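Side-chain contacts in extracellular solute-binding protein family 1 (Arthrobacter chlorophenolicus, PDB 4R2F), which probably captures glucose disaccharides such as laminaribiose outside the cell and hands them to an ABC sugar transporter: residues F42-W47 and A51-A56; Q73-Q76 and Q82-S85; P94-G99 and E327-Y332. All blocks are in the same frame, centred on the assembly; numbering follows the deposited sequence.

In the fold
The three contacts show how one mixed sheet is covered by helices on both faces. Strands 70-74, 40-44 and 96-97 are parallel neighbours in that order, and each contact ties a segment at or near one of them to a helix. Contacts 1 and 3 lie on one face, their centres about 12 Å apart, and touch, among other places, where D44 OD1 lies 2.7 Å from T98 OG1. Contact 2 is on the other face, with its centre about 13 Å from that of contact 1 and about 15 Å from that of contact 3. Only contact 1 reaches the sugar pocket, through W47, whose side chain comes within about 4 Å of a bound glucose; the side chain of F84 in contact 2 is about 9 Å from a bound glucose.

Contact 1: F42-W47 and A51-A56; sequences FWDMPW and AYNDAA. With BGC (beta-D-glucopyranose), chain B.
D44 and Y52 approach each other from opposite directions between strand 40-44 and helix 50-61, the first two elements of a beta-alpha-beta unit of the solute-binding fold. Y52 OH donates to D44 OD2 over 2.7 Å, using the syn lone pair of the carboxylate, whose plane is turned 56° from the phenol ring. With Y52 CG anti to the backbone N (chi1 159°), the ring swings off the helix to reach the strand end, and there it also meets W47. The edge of the indole faces the Y52 ring in an offset edge-to-face pair, planes at 83° and centroids 5.6 Å apart. W47 CB rests over the phenol face, 4.0 Å from its centroid, as a CH-pi contact, while A56 CB closes on D44 OD2 at 3.7 Å. This buried core contrasts with the outer side, where P46, the centre of an inverse gamma turn, is partly exposed and touches N53 with little more than its CA and CB. Toward the pocket, the six-membered end of W47 presents its edge to glucose O2, 3.8 Å from CE3. A leucine in place of Y52 would probably leave D44 OD2 without one of its donors and the indole edge without a ring to lie against. D44 OD2 also binds the hydroxyl of Y72, while OD1 binds T98 OG1, which in turn accepts from W47 NE1. So many polar partners around one buried carboxylate would be expected to stabilise its charged form, and through T98 they connect it to a tryptophan of the sugar pocket.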
ATOM      1  N   PHE A  42     -21.053  -4.424   1.184  1.00 31.33           N
ATOM      2  CA  PHE A  42     -19.743  -4.051   0.687  1.00 32.41           C
ATOM      3  C   PHE A  42     -18.992  -3.328   1.788  1.00 32.10           C
ATOM      4  O   PHE A  42     -19.446  -2.301   2.294  1.00 35.02           O
ATOM      5  CB  PHE A  42     -19.900  -3.154  -0.516  1.00 33.53           C
ATOM      6  CG  PHE A  42     -18.603  -2.665  -1.104  1.00 24.72           C
ATOM      7  CD1 PHE A  42     -17.601  -3.551  -1.468  1.00 29.11           C
ATOM      8  CD2 PHE A  42     -18.418  -1.320  -1.353  1.00 29.13           C
ATOM      9  CE1 PHE A  42     -16.432  -3.086  -2.017  1.00 27.29           C
ATOM     10  CE2 PHE A  42     -17.257  -0.847  -1.927  1.00 34.87           C
ATOM     11  CZ  PHE A  42     -16.255  -1.723  -2.245  1.00 27.79           C
ATOM     12  N   TRP A  43     -17.844  -3.874   2.171  1.00 28.31           N
ATOM     13  CA  TRP A  43     -16.953  -3.219   3.113  1.00 25.68           C
ATOM     14  C   TRP A  43     -15.769  -2.631   2.362  1.00 34.47           C
ATOM     15  O   TRP A  43     -15.146  -3.304   1.535  1.00 34.48           O
ATOM     16  CB  TRP A  43     -16.437  -4.225   4.143  1.00 29.10           C
ATOM     17  CG  TRP A  43     -17.453  -4.684   5.167  1.00 31.33           C
ATOM     18  CD1 TRP A  43     -18.804  -4.457   5.170  1.00 42.42           C
ATOM     19  CD2 TRP A  43     -17.178  -5.467   6.330  1.00 29.40           C
ATOM     20  NE1 TRP A  43     -19.384  -5.057   6.272  1.00 35.13           N
ATOM     21  CE2 TRP A  43     -18.409  -5.678   7.000  1.00 41.50           C
ATOM     22  CE3 TRP A  43     -16.005  -6.006   6.879  1.00 29.43           C
ATOM     23  CZ2 TRP A  43     -18.507  -6.418   8.187  1.00 44.16           C
ATOM     24  CZ3 TRP A  43     -16.099  -6.732   8.072  1.00 34.66           C
ATOM     25  CH2 TRP A  43     -17.350  -6.933   8.707  1.00 36.71           C
ATOM     26  N   ASP A  44     -15.416  -1.406   2.734  1.00 28.81           N
ATOM     27  CA  ASP A  44     -14.393  -0.615   2.057  1.00 33.66           C
ATOM     28  C   ASP A  44     -13.488   0.054   3.102  1.00 33.86           C
ATOM     29  O   ASP A  44     -13.908   0.271   4.237  1.00 32.81           O
ATOM     30  CB  ASP A  44     -15.076   0.467   1.213  1.00 27.97           C
ATOM     31  CG  ASP A  44     -14.160   1.056   0.111  1.00 35.62           C
ATOM     32  OD1 ASP A  44     -13.199   0.374  -0.317  1.00 31.43           O
ATOM     33  OD2 ASP A  44     -14.445   2.177  -0.366  1.00 30.26           O
ATOM     34  N   MET A  45     -12.263   0.397   2.718  1.00 34.44           N
ATOM     35  CA  MET A  45     -11.298   0.958   3.654  1.00 27.63           C
ATOM     36  C   MET A  45     -11.284   2.491   3.466  1.00 26.73           C
ATOM     37  O   MET A  45     -11.793   3.009   2.461  1.00 28.85           O
ATOM     38  CB  MET A  45      -9.898   0.380   3.389  1.00 24.20           C
ATOM     39  CG  MET A  45      -9.786  -1.151   3.379  1.00 26.84           C
ATOM     40  SD  MET A  45     -10.570  -2.028   4.741  1.00 18.41           S
ATOM     41  CE  MET A  45      -9.477  -1.551   6.045  1.00 27.37           C
ATOM     42  N   PRO A  46     -10.636   3.213   4.382  1.00 30.42           N
ATOM     43  CA  PRO A  46     -10.411   4.620   4.140  1.00 33.79           C
ATOM     44  C   PRO A  46      -9.169   4.729   3.277  1.00 30.36           C
ATOM     45  O   PRO A  46      -8.049   4.830   3.783  1.00 32.05           O
ATOM     46  CB  PRO A  46     -10.206   5.205   5.560  1.00 33.12           C
ATOM     47  CG  PRO A  46     -10.540   4.086   6.506  1.00 39.33           C
ATOM     48  CD  PRO A  46     -10.192   2.848   5.733  1.00 32.88           C
ATOM     49  N   TRP A  47      -9.371   4.608   1.976  1.00 24.99           N
ATOM     50  CA  TRP A  47      -8.296   4.634   0.999  1.00 30.73           C
ATOM     51  C   TRP A  47      -7.557   5.960   0.821  1.00 49.72           C
ATOM     52  O   TRP A  47      -6.372   5.980   0.543  1.00 40.73           O
ATOM     53  CB  TRP A  47      -8.751   4.033  -0.326  1.00 30.81           C
ATOM     54  CG  TRP A  47      -8.921   2.552  -0.222  1.00 32.17           C
ATOM     55  CD1 TRP A  47     -10.089   1.862  -0.168  1.00 29.85           C
ATOM     56  CD2 TRP A  47      -7.881   1.581  -0.120  1.00 24.36           C
ATOM     57  NE1 TRP A  47      -9.842   0.525  -0.050  1.00 28.72           N
ATOM     58  CE2 TRP A  47      -8.491   0.326  -0.025  1.00 24.69           C
ATOM     59  CE3 TRP A  47      -6.490   1.653  -0.112  1.00 28.08           C
ATOM     60  CZ2 TRP A  47      -7.762  -0.844   0.080  1.00 25.45           C
ATOM     61  CZ3 TRP A  47      -5.771   0.491  -0.010  1.00 30.36           C
ATOM     62  CH2 TRP A  47      -6.404  -0.740   0.085  1.00 25.62           C
ATOM     63  N   ALA A  51     -13.446  12.402   1.579  1.00 36.87           N
ATOM     64  CA  ALA A  51     -14.213  12.556   0.342  1.00 42.60           C
ATOM     65  C   ALA A  51     -14.140  11.305  -0.569  1.00 37.99           C
ATOM     66  O   ALA A  51     -15.062  11.051  -1.326  1.00 32.23           O
ATOM     67  CB  ALA A  51     -13.754  13.794  -0.407  1.00 45.30           C
ATOM     68  N   TYR A  52     -13.058  10.527  -0.504  1.00 31.92           N
ATOM     69  CA  TYR A  52     -13.020   9.233  -1.227  1.00 30.55           C
ATOM     70  C   TYR A  52     -14.188   8.343  -0.766  1.00 32.33           C
ATOM     71  O   TYR A  52     -14.893   7.774  -1.576  1.00 33.37           O
ATOM     72  CB  TYR A  52     -11.672   8.473  -1.046  1.00 31.40           C
ATOM     73  CG  TYR A  52     -11.879   7.013  -1.347  1.00 29.04           C
ATOM     74  CD1 TYR A  52     -12.289   6.127  -0.346  1.00 41.17           C
ATOM     75  CD2 TYR A  52     -11.828   6.548  -2.642  1.00 29.74           C
ATOM     76  CE1 TYR A  52     -12.584   4.808  -0.629  1.00 38.11           C
ATOM     77  CE2 TYR A  52     -12.096   5.235  -2.931  1.00 30.22           C
ATOM     78  CZ  TYR A  52     -12.497   4.375  -1.931  1.00 31.30           C
ATOM     79  OH  TYR A  52     -12.803   3.089  -2.237  1.00 28.78           O
ATOM     80  N   ASN A  53     -14.392   8.212   0.541  1.00 34.00           N
ATOM     81  CA  ASN A  53     -15.430   7.302   1.026  1.00 36.41           C
ATOM     82  C   ASN A  53     -16.842   7.777   0.733  1.00 36.58           C
ATOM     83  O   ASN A  53     -17.685   6.960   0.470  1.00 29.14           O
ATOM     84  CB  ASN A  53     -15.260   7.025   2.502  1.00 42.88           C
ATOM     85  CG  ASN A  53     -14.054   6.159   2.774  1.00 32.81           C
ATOM     86  OD1 ASN A  53     -14.038   4.940   2.469  1.00 31.65           O
ATOM     87  ND2 ASN A  53     -13.025   6.775   3.339  1.00 32.48           N
ATOM     88  N   ASP A  54     -17.081   9.086   0.773  1.00 29.95           N
ATOM     89  CA  ASP A  54     -18.354   9.668   0.309  1.00 35.31           C
ATOM     90  C   ASP A  54     -18.686   9.272  -1.131  1.00 28.80           C
ATOM     91  O   ASP A  54     -19.798   8.838  -1.426  1.00 41.91           O
ATOM     92  CB  ASP A  54     -18.331  11.203   0.374  1.00 36.74           C
ATOM     93  CG  ASP A  54     -18.244  11.747   1.792  1.00 51.80           C
ATOM     94  OD1 ASP A  54     -18.658  11.057   2.737  1.00 45.16           O
ATOM     95  OD2 ASP A  54     -17.769  12.887   1.958  1.00 50.27           O
ATOM     96  N   ALA A  55     -17.708   9.415  -2.017  1.00 31.73           N
ATOM     97  CA  ALA A  55     -17.902   9.076  -3.414  1.00 31.21           C
ATOM     98  C   ALA A  55     -18.096   7.588  -3.630  1.00 36.18           C
ATOM     99  O   ALA A  55     -18.904   7.185  -4.451  1.00 31.26           O
ATOM    100  CB  ALA A  55     -16.730   9.574  -4.245  1.00 33.21           C
ATOM    101  N   ALA A  56     -17.345   6.765  -2.911  1.00 30.92           N
ATOM    102  CA  ALA A  56     -17.422   5.317  -3.108  1.00 29.93           C
ATOM    103  C   ALA A  56     -18.755   4.815  -2.546  1.00 30.55           C
ATOM    104  O   ALA A  56     -19.374   3.906  -3.111  1.00 36.21           O
ATOM    105  CB  ALA A  56     -16.246   4.630  -2.421  1.00 31.32           C
TER
HETATM  106  C2  BGC B   1      -2.616   3.236   2.143  1.00 35.34           C
HETATM  107  C3  BGC B   1      -2.696   1.911   2.916  1.00 26.98           C
HETATM  108  C4  BGC B   1      -2.290   2.156   4.376  1.00 27.67           C
HETATM  109  C5  BGC B   1      -3.120   3.320   4.978  1.00 27.01           C
HETATM  110  C6  BGC B   1      -2.823   3.577   6.461  1.00 31.84           C
HETATM  111  C1  BGC B   1      -3.409   4.329   2.883  1.00 35.84           C
HETATM  112  O1  BGC B   1      -3.274   5.590   2.229  1.00 52.00           O
HETATM  113  O2  BGC B   1      -3.110   3.041   0.807  1.00 31.26           O
HETATM  114  O3  BGC B   1      -1.879   0.931   2.222  1.00 26.46           O
HETATM  115  O4  BGC B   1      -2.469   1.011   5.218  1.00 30.95           O
HETATM  116  O5  BGC B   1      -2.860   4.463   4.211  1.00 33.84           O
HETATM  117  O6  BGC B   1      -1.421   3.785   6.645  1.00 29.88           O

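Contact 2: Q73-Q76 and Q82-S85; sequences QIIQ and QTFS
I75 and T83 are the closest backbone pair, their CA atoms 8.0 Å apart, where the chain has just left strand 70-74 and then runs through the first turns of helix 80-89. This is the start of a beta-alpha-beta crossover: the helix carries the chain over strand 40-44 to strand 96-97, which lies on the far side of it among the parallel strands of the same mixed sheet. One methyl does the touching from the strand side. I75 CG2 is placed anti to its own backbone N, while CG1 turns in beside that N (chi1 -58°), and the methyl thus projects at the helix. It meets T83 CG2 at 4.0 Å, the two side chains sliding past each other in opposite directions. The same I75 CG2 also lies 4.0 Å from F84 CE2, approaching the phenyl ring obliquely. F84 starts beside the contact rather than facing it, and it is the length of the side chain that brings CE2 to the isoleucine. The buried ring also touches M45, and Q103 and F107 of helix 103-109, and I75 in turn packs on W43 and M45. At the partly exposed T83 the contact turns polar. The threonine hydroxyl is hydrogen-bonded to N79 O, four residues earlier and just ahead of the helix, and a water bridges the two segments, 2.7 Å from T83 OG1 and donating over 2.7 Å to Q76 O.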
ATOM      1  N   GLN A  73     -20.072   0.079   3.937  1.00 27.94           N
ATOM      2  CA  GLN A  73     -19.592   0.211   5.295  1.00 33.17           C
ATOM      3  C   GLN A  73     -18.084   0.371   5.317  1.00 29.60           C
ATOM      4  O   GLN A  73     -17.381  -0.374   4.641  1.00 35.75           O
ATOM      5  CB  GLN A  73     -20.014  -1.046   6.018  1.00 40.12           C
ATOM      6  CG  GLN A  73     -19.190  -1.402   7.218  1.00 61.12           C
ATOM      7  CD  GLN A  73     -20.027  -1.314   8.418  1.00 75.94           C
ATOM      8  OE1 GLN A  73     -20.208  -0.231   8.968  1.00 69.21           O
ATOM      9  NE2 GLN A  73     -20.622  -2.444   8.795  1.00 46.11           N
ATOM     10  N   ILE A  74     -17.591   1.330   6.095  1.00 26.95           N
ATOM     11  CA  ILE A  74     -16.158   1.614   6.201  1.00 35.18           C
ATOM     12  C   ILE A  74     -15.543   0.835   7.350  1.00 41.23           C
ATOM     13  O   ILE A  74     -16.028   0.889   8.465  1.00 28.47           O
ATOM     14  CB  ILE A  74     -15.870   3.099   6.469  1.00 32.20           C
ATOM     15  CG1 ILE A  74     -16.413   3.966   5.335  1.00 35.75           C
ATOM     16  CG2 ILE A  74     -14.373   3.326   6.615  1.00 40.94           C
ATOM     17  CD1 ILE A  74     -16.495   5.445   5.706  1.00 39.03           C
ATOM     18  N   ILE A  75     -14.472   0.117   7.057  1.00 32.58           N
ATOM     19  CA  ILE A  75     -13.687  -0.591   8.059  1.00 26.52           C
ATOM     20  C   ILE A  75     -12.428   0.236   8.269  1.00 30.85           C
ATOM     21  O   ILE A  75     -11.777   0.603   7.309  1.00 31.00           O
ATOM     22  CB  ILE A  75     -13.308  -2.003   7.550  1.00 28.56           C
ATOM     23  CG1 ILE A  75     -14.558  -2.799   7.212  1.00 30.48           C
ATOM     24  CG2 ILE A  75     -12.450  -2.726   8.584  1.00 30.35           C
ATOM     25  CD1 ILE A  75     -15.484  -3.050   8.398  1.00 34.10           C
ATOM     26  N   GLN A  76     -12.088   0.550   9.518  1.00 29.76           N
ATOM     27  CA  GLN A  76     -10.891   1.351   9.807  1.00 36.97           C
ATOM     28  C   GLN A  76      -9.605   0.537   9.598  1.00 23.78           C
ATOM     29  O   GLN A  76      -9.615  -0.677   9.690  1.00 31.24           O
ATOM     30  CB  GLN A  76     -10.935   1.898  11.238  1.00 36.63           C
ATOM     31  CG  GLN A  76     -12.113   2.842  11.526  1.00 43.16           C
ATOM     32  CD  GLN A  76     -12.163   4.055  10.593  1.00 37.41           C
ATOM     33  OE1 GLN A  76     -13.209   4.379  10.035  1.00 44.10           O
ATOM     34  NE2 GLN A  76     -11.039   4.716  10.417  1.00 39.02           N
ATOM     35  N   GLN A  82      -7.544  -8.333  12.042  1.00 35.34           N
ATOM     36  CA  GLN A  82      -8.320  -8.984  13.074  1.00 42.99           C
ATOM     37  C   GLN A  82      -9.800  -8.706  12.864  1.00 42.01           C
ATOM     38  O   GLN A  82     -10.627  -9.589  13.087  1.00 35.95           O
ATOM     39  CB  GLN A  82      -7.844  -8.492  14.462  1.00 45.76           C
ATOM     40  CG  GLN A  82      -8.775  -8.797  15.633  1.00 64.15           C
ATOM     41  CD  GLN A  82      -8.828 -10.266  15.991  1.00 93.09           C
ATOM     42  OE1 GLN A  82      -7.997 -11.061  15.546  1.00 65.15           O
ATOM     43  NE2 GLN A  82      -9.811 -10.635  16.811  1.00 65.61           N
ATOM     44  N   THR A  83     -10.139  -7.485  12.450  1.00 31.39           N
ATOM     45  CA  THR A  83     -11.539  -7.137  12.192  1.00 31.36           C
ATOM     46  C   THR A  83     -12.171  -8.091  11.154  1.00 34.04           C
ATOM     47  O   THR A  83     -13.202  -8.731  11.418  1.00 32.24           O
ATOM     48  CB  THR A  83     -11.676  -5.681  11.736  1.00 33.68           C
ATOM     49  OG1 THR A  83     -11.049  -4.813  12.695  1.00 35.50           O
ATOM     50  CG2 THR A  83     -13.119  -5.317  11.560  1.00 36.81           C
ATOM     51  N   PHE A  84     -11.525  -8.227   9.999  1.00 39.47           N
ATOM     52  CA  PHE A  84     -11.949  -9.220   8.989  1.00 32.75           C
ATOM     53  C   PHE A  84     -11.889 -10.670   9.465  1.00 35.13           C
ATOM     54  O   PHE A  84     -12.842 -11.423   9.250  1.00 30.80           O
ATOM     55  CB  PHE A  84     -11.110  -9.101   7.709  1.00 35.73           C
ATOM     56  CG  PHE A  84     -11.499  -7.947   6.834  1.00 26.40           C
ATOM     57  CD1 PHE A  84     -12.513  -8.082   5.888  1.00 27.72           C
ATOM     58  CD2 PHE A  84     -10.843  -6.728   6.938  1.00 31.10           C
ATOM     59  CE1 PHE A  84     -12.871  -7.018   5.089  1.00 30.88           C
ATOM     60  CE2 PHE A  84     -11.194  -5.667   6.120  1.00 37.77           C
ATOM     61  CZ  PHE A  84     -12.199  -5.813   5.197  1.00 30.13           C
ATOM     62  N   SER A  85     -10.770 -11.079  10.068  1.00 29.68           N
ATOM     63  CA  SER A  85     -10.637 -12.466  10.515  1.00 33.47           C
ATOM     64  C   SER A  85     -11.763 -12.837  11.478  1.00 42.65           C
ATOM     65  O   SER A  85     -12.351 -13.926  11.354  1.00 31.65           O
ATOM     66  CB  SER A  85      -9.299 -12.733  11.199  1.00 36.93           C
ATOM     67  OG  SER A  85      -8.234 -12.721  10.264  1.00 51.32           O
TER
HETATM   68  O   HOH W   1     -10.444  -2.355  11.676  1.00 33.98           O

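Contact 3: P94-G99 and E327-Y332; sequences PAVSTG and EFVVYY
V96 CG2 approaches the F328 ring obliquely, 4.2 Å from CD2. Beyond the two segments the same ring meets F42, with the planes at about 50°, and pairs edge-to-face with F63. Farther along the helix, the Y332 ring also meets F42, at about 60°, so that two aromatic residues one helical turn apart share one partner on the neighbouring strand. The Y331 ring has the carbonyl oxygen F328 O at its edge, in plane, and its hydroxyl is hydrogen-bonded to I59 O.

The other branch of V96 meets the next residue of the helix. CG1, anti to the backbone N (chi1 -175°), touches V329 CG2 at 3.8 Å, the two valines crossing at a slant, and the branched side chain is thereby fitted against two consecutive helix residues. This is the alpha/beta domain of a solute-binding protein, a sheet with helices on both faces, and here helix 322-335, more than two hundred residues later in the chain, returns to pack on strand 96-97, between the parallel strand 40-44 and the antiparallel strand 306-316. V329 also touches M315 of the latter strand. On the sheet face turned from the helix, S97 OG donates to T98 O over 2.8 Å and is also hydrogen-bonded to Y316 OH.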
ATOM      1  N   PRO A  94     -18.843  -9.312   5.237  1.00 37.19           N
ATOM      2  CA  PRO A  94     -19.520  -8.797   4.060  1.00 35.02           C
ATOM      3  C   PRO A  94     -19.636  -9.823   2.940  1.00 27.42           C
ATOM      4  O   PRO A  94     -19.008 -10.905   2.995  1.00 33.26           O
ATOM      5  CB  PRO A  94     -18.596  -7.667   3.636  1.00 37.43           C
ATOM      6  CG  PRO A  94     -17.242  -8.232   3.918  1.00 36.89           C
ATOM      7  CD  PRO A  94     -17.406  -8.989   5.211  1.00 32.43           C
ATOM      8  N   ALA A  95     -20.402  -9.465   1.911  1.00 31.73           N
ATOM      9  CA  ALA A  95     -20.451 -10.234   0.665  1.00 33.76           C
ATOM     10  C   ALA A  95     -19.251  -9.919  -0.246  1.00 31.32           C
ATOM     11  O   ALA A  95     -18.727 -10.799  -0.951  1.00 30.50           O
ATOM     12  CB  ALA A  95     -21.752  -9.933  -0.075  1.00 32.02           C
ATOM     13  N   VAL A  96     -18.852  -8.651  -0.234  1.00 27.37           N
ATOM     14  CA  VAL A  96     -17.789  -8.118  -1.062  1.00 27.96           C
ATOM     15  C   VAL A  96     -16.983  -7.112  -0.263  1.00 30.76           C
ATOM     16  O   VAL A  96     -17.534  -6.371   0.560  1.00 32.74           O
ATOM     17  CB  VAL A  96     -18.363  -7.337  -2.269  1.00 26.92           C
ATOM     18  CG1 VAL A  96     -17.251  -6.882  -3.206  1.00 32.92           C
ATOM     19  CG2 VAL A  96     -19.391  -8.169  -3.016  1.00 23.77           C
ATOM     20  N   SER A  97     -15.686  -7.046  -0.533  1.00 29.95           N
ATOM     21  CA  SER A  97     -14.850  -6.048   0.103  1.00 26.81           C
ATOM     22  C   SER A  97     -13.584  -5.703  -0.649  1.00 28.21           C
ATOM     23  O   SER A  97     -13.083  -6.470  -1.502  1.00 27.71           O
ATOM     24  CB  SER A  97     -14.466  -6.496   1.539  1.00 36.66           C
ATOM     25  OG  SER A  97     -13.303  -7.304   1.574  1.00 30.53           O
ATOM     26  N   THR A  98     -13.064  -4.529  -0.317  1.00 26.70           N
ATOM     27  CA  THR A  98     -11.654  -4.239  -0.489  1.00 25.30           C
ATOM     28  C   THR A  98     -10.976  -4.567   0.844  1.00 28.05           C
ATOM     29  O   THR A  98     -11.580  -5.155   1.740  1.00 32.24           O
ATOM     30  CB  THR A  98     -11.410  -2.773  -0.865  1.00 27.45           C
ATOM     31  OG1 THR A  98     -11.857  -1.896   0.194  1.00 28.98           O
ATOM     32  CG2 THR A  98     -12.140  -2.450  -2.115  1.00 25.31           C
ATOM     33  N   GLY A  99      -9.712  -4.245   0.970  1.00 30.16           N
ATOM     34  CA  GLY A  99      -9.005  -4.536   2.219  1.00 30.27           C
ATOM     35  C   GLY A  99      -7.546  -4.720   1.935  1.00 32.65           C
ATOM     36  O   GLY A  99      -6.999  -4.098   1.025  1.00 31.57           O
ATOM     37  N   GLU A 327     -22.645  -9.393  -9.959  1.00 36.96           N
ATOM     38  CA  GLU A 327     -23.180  -8.198 -10.598  1.00 33.90           C
ATOM     39  C   GLU A 327     -22.667  -6.927  -9.944  1.00 35.06           C
ATOM     40  O   GLU A 327     -22.309  -5.976 -10.644  1.00 33.29           O
ATOM     41  CB  GLU A 327     -24.715  -8.197 -10.581  1.00 40.66           C
ATOM     42  CG  GLU A 327     -25.368  -9.175 -11.559  1.00 62.95           C
ATOM     43  CD  GLU A 327     -24.958  -8.977 -13.020  1.00 77.48           C
ATOM     44  OE1 GLU A 327     -24.989  -7.834 -13.532  1.00 52.76           O
ATOM     45  OE2 GLU A 327     -24.628  -9.986 -13.674  1.00 71.04           O
ATOM     46  N   PHE A 328     -22.621  -6.909  -8.608  1.00 30.25           N
ATOM     47  CA  PHE A 328     -22.143  -5.739  -7.906  1.00 35.52           C
ATOM     48  C   PHE A 328     -20.721  -5.462  -8.331  1.00 37.81           C
ATOM     49  O   PHE A 328     -20.386  -4.316  -8.623  1.00 31.48           O
ATOM     50  CB  PHE A 328     -22.169  -5.864  -6.372  1.00 35.32           C
ATOM     51  CG  PHE A 328     -21.557  -4.661  -5.680  1.00 34.42           C
ATOM     52  CD1 PHE A 328     -22.277  -3.489  -5.525  1.00 38.71           C
ATOM     53  CD2 PHE A 328     -20.238  -4.681  -5.250  1.00 31.94           C
ATOM     54  CE1 PHE A 328     -21.713  -2.374  -4.943  1.00 42.34           C
ATOM     55  CE2 PHE A 328     -19.660  -3.572  -4.664  1.00 30.15           C
ATOM     56  CZ  PHE A 328     -20.400  -2.405  -4.514  1.00 31.11           C
ATOM     57  N   VAL A 329     -19.880  -6.498  -8.329  1.00 31.57           N
ATOM     58  CA  VAL A 329     -18.452  -6.291  -8.610  1.00 28.93           C
ATOM     59  C   VAL A 329     -18.265  -5.765 -10.030  1.00 37.33           C
ATOM     60  O   VAL A 329     -17.453  -4.894 -10.250  1.00 28.21           O
ATOM     61  CB  VAL A 329     -17.586  -7.545  -8.353  1.00 31.70           C
ATOM     62  CG1 VAL A 329     -16.162  -7.360  -8.897  1.00 34.56           C
ATOM     63  CG2 VAL A 329     -17.536  -7.899  -6.868  1.00 38.97           C
ATOM     64  N   VAL A 330     -19.037  -6.278 -10.984  1.00 32.17           N
ATOM     65  CA  VAL A 330     -18.912  -5.823 -12.372  1.00 38.75           C
ATOM     66  C   VAL A 330     -19.369  -4.361 -12.488  1.00 30.82           C
ATOM     67  O   VAL A 330     -18.720  -3.515 -13.149  1.00 32.14           O
ATOM     68  CB  VAL A 330     -19.710  -6.756 -13.305  1.00 31.23           C
ATOM     69  CG1 VAL A 330     -19.762  -6.239 -14.725  1.00 39.30           C
ATOM     70  CG2 VAL A 330     -19.102  -8.148 -13.275  1.00 39.50           C
ATOM     71  N   TYR A 331     -20.477  -4.063 -11.836  1.00 30.70           N
ATOM     72  CA  TYR A 331     -20.975  -2.692 -11.764  1.00 31.51           C
ATOM     73  C   TYR A 331     -19.916  -1.760 -11.169  1.00 34.69           C
ATOM     74  O   TYR A 331     -19.618  -0.685 -11.713  1.00 35.63           O
ATOM     75  CB  TYR A 331     -22.283  -2.663 -10.942  1.00 38.33           C
ATOM     76  CG  TYR A 331     -22.663  -1.286 -10.448  1.00 30.56           C
ATOM     77  CD1 TYR A 331     -23.395  -0.394 -11.247  1.00 34.88           C
ATOM     78  CD2 TYR A 331     -22.271  -0.867  -9.188  1.00 38.75           C
ATOM     79  CE1 TYR A 331     -23.727   0.875 -10.777  1.00 37.78           C
ATOM     80  CE2 TYR A 331     -22.599   0.384  -8.711  1.00 41.72           C
ATOM     81  CZ  TYR A 331     -23.320   1.257  -9.501  1.00 42.18           C
ATOM     82  OH  TYR A 331     -23.613   2.487  -8.961  1.00 34.80           O
ATOM     83  N   TYR A 332     -19.329  -2.174 -10.048  1.00 29.73           N
ATOM     84  CA  TYR A 332     -18.405  -1.289  -9.322  1.00 28.53           C
ATOM     85  C   TYR A 332     -17.151  -1.049 -10.158  1.00 29.18           C
ATOM     86  O   TYR A 332     -16.731   0.083 -10.317  1.00 34.14           O
ATOM     87  CB  TYR A 332     -18.067  -1.862  -7.960  1.00 29.30           C
ATOM     88  CG  TYR A 332     -17.449  -0.899  -6.949  1.00 34.79           C
ATOM     89  CD1 TYR A 332     -18.232   0.052  -6.291  1.00 39.04           C
ATOM     90  CD2 TYR A 332     -16.098  -0.988  -6.602  1.00 32.08           C
ATOM     91  CE1 TYR A 332     -17.677   0.922  -5.353  1.00 39.46           C
ATOM     92  CE2 TYR A 332     -15.527  -0.136  -5.657  1.00 30.56           C
ATOM     93  CZ  TYR A 332     -16.320   0.827  -5.029  1.00 34.56           C
ATOM     94  OH  TYR A 332     -15.802   1.669  -4.074  1.00 35.62           O
TER